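Local coordinates for protein antigen TpF1 (Treponema pallidum, PDB 2FJC) that binds iron as a Dps-family mini-ferritin that probably oxidises ferrous iron, and may also play a structural role in the outer membrane, at residues B[48-51]-B[52-56]. Sequence-based numbering, arbitrary orientation.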
# COMPACT_ATOMS: atom_id res chain seq x y z
N HIS B 48 23.46 11.32 -9.76
CA HIS B 48 23.41 9.94 -10.22
C HIS B 48 21.94 9.52 -10.29
O HIS B 48 21.48 8.94 -11.27
CB HIS B 48 24.17 9.05 -9.22
CG HIS B 48 24.21 7.60 -9.58
ND1 HIS B 48 24.96 7.11 -10.62
CD2 HIS B 48 23.61 6.53 -9.00
CE1 HIS B 48 24.84 5.79 -10.67
NE2 HIS B 48 24.02 5.41 -9.70
N GLU B 49 21.20 9.82 -9.23
CA GLU B 49 19.79 9.48 -9.16
C GLU B 49 18.93 10.32 -10.09
O GLU B 49 17.99 9.80 -10.70
CB GLU B 49 19.29 9.62 -7.72
CG GLU B 49 19.67 8.43 -6.83
CD GLU B 49 19.65 8.75 -5.34
OE1 GLU B 49 18.99 9.74 -4.94
OE2 GLU B 49 20.30 8.01 -4.56
N LEU B 50 19.25 11.60 -10.20
CA LEU B 50 18.51 12.48 -11.09
C LEU B 50 18.62 11.96 -12.53
O LEU B 50 17.63 11.91 -13.26
CB LEU B 50 19.05 13.90 -11.01
CG LEU B 50 18.47 14.91 -12.01
CD1 LEU B 50 17.01 15.12 -11.73
CD2 LEU B 50 19.19 16.23 -11.89
N LEU B 51 19.83 11.59 -12.92
CA LEU B 51 20.08 11.08 -14.26
C LEU B 51 19.23 9.84 -14.53
O LEU B 51 18.74 9.63 -15.65
CB LEU B 51 21.57 10.75 -14.42
CG LEU B 51 22.53 11.78 -15.04
CD1 LEU B 51 21.79 13.06 -15.43
CD2 LEU B 51 23.66 12.07 -14.07
N GLU B 52 19.07 8.99 -13.52
CA GLU B 52 18.27 7.80 -13.68
C GLU B 52 16.81 8.20 -13.89
O GLU B 52 16.13 7.65 -14.76
CB GLU B 52 18.39 6.88 -12.46
CG GLU B 52 17.45 5.69 -12.50
CD GLU B 52 17.72 4.69 -11.38
OE1 GLU B 52 17.99 5.12 -10.24
OE2 GLU B 52 17.64 3.47 -11.64
N GLU B 53 16.33 9.15 -13.10
CA GLU B 53 14.95 9.62 -13.25
C GLU B 53 14.78 10.05 -14.70
O GLU B 53 13.79 9.72 -15.35
CB GLU B 53 14.67 10.82 -12.35
CG GLU B 53 14.34 10.49 -10.91
CD GLU B 53 14.20 11.74 -10.05
OE1 GLU B 53 13.52 12.71 -10.48
OE2 GLU B 53 14.78 11.74 -8.93
N TYR B 54 15.77 10.77 -15.21
CA TYR B 54 15.74 11.25 -16.58
C TYR B 54 15.66 10.14 -17.61
O TYR B 54 14.80 10.18 -18.50
CB TYR B 54 16.95 12.13 -16.90
CG TYR B 54 16.92 13.52 -16.27
CD1 TYR B 54 15.73 14.07 -15.77
CD2 TYR B 54 18.08 14.30 -16.22
CE1 TYR B 54 15.70 15.36 -15.23
CE2 TYR B 54 18.05 15.59 -15.69
CZ TYR B 54 16.87 16.11 -15.20
OH TYR B 54 16.84 17.38 -14.68
N TYR B 55 16.54 9.15 -17.52
CA TYR B 55 16.49 8.12 -18.54
C TYR B 55 15.26 7.24 -18.42
O TYR B 55 14.83 6.64 -19.40
CB TYR B 55 17.80 7.31 -18.61
CG TYR B 55 18.22 6.42 -17.45
CD1 TYR B 55 17.44 5.33 -17.04
CD2 TYR B 55 19.48 6.59 -16.84
CE1 TYR B 55 17.91 4.43 -16.08
CE2 TYR B 55 19.95 5.70 -15.89
CZ TYR B 55 19.17 4.62 -15.51
OH TYR B 55 19.65 3.72 -14.59
N VAL B 56 14.68 7.17 -17.23
CA VAL B 56 13.46 6.38 -17.04
C VAL B 56 12.37 7.16 -17.78
O VAL B 56 11.57 6.60 -18.51
CB VAL B 56 13.08 6.25 -15.54
CG1 VAL B 56 11.62 5.86 -15.40
CG2 VAL B 56 13.99 5.20 -14.86
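Leu50 lies over one face of the Tyr54 ring, four residues further along the same helix. Its CD1 is 4.0 Å from the centroid of the Tyr54 ring and 28° off the ring normal, which meets the definition of a CH-pi contact displaced from the centre; the displacement is toward the hydroxyl end, since Leu50 CD1 is 3.6 Å from Tyr54 CZ. Tyr54 CG is anti to its own carbonyl carbon (chi1 -73°), which leans the ring back along the preceding turn, where the end of Leu50 meets it. The same ring face also covers Leu50 O, 3.5 Å from Tyr54 CG. Leu51 CD1 approaches the ring obliquely, 4.0 Å from Tyr54 CD2. Residues 48-56 lie on helix 44-71 of the ferritin-like four-helix bundle, and Tyr54 is packed into it by an edge-to-face contact with Phe110 and by Ala146 and Leu150 of helix 130-154. Regular i to i+4 bonding sets the spacing: Tyr54 N donates to Leu50 O at 2.9 Å and Tyr55 N to Leu51 O at 2.9 Å, whereas Glu52 N to His48 O is longer at 3.3 Å. Tyr55 leaves the helix on another side, its CG between backbone N and carbonyl carbon (chi1 66°), and its ring folds back over Glu52 CA. There it stacks with His33 and packs on Asp63 of a second subunit, a residue of the iron site; the Tyr55 side chain is about 4 Å from a bound iron(III) ion, which places it beside that site at the subunit interface.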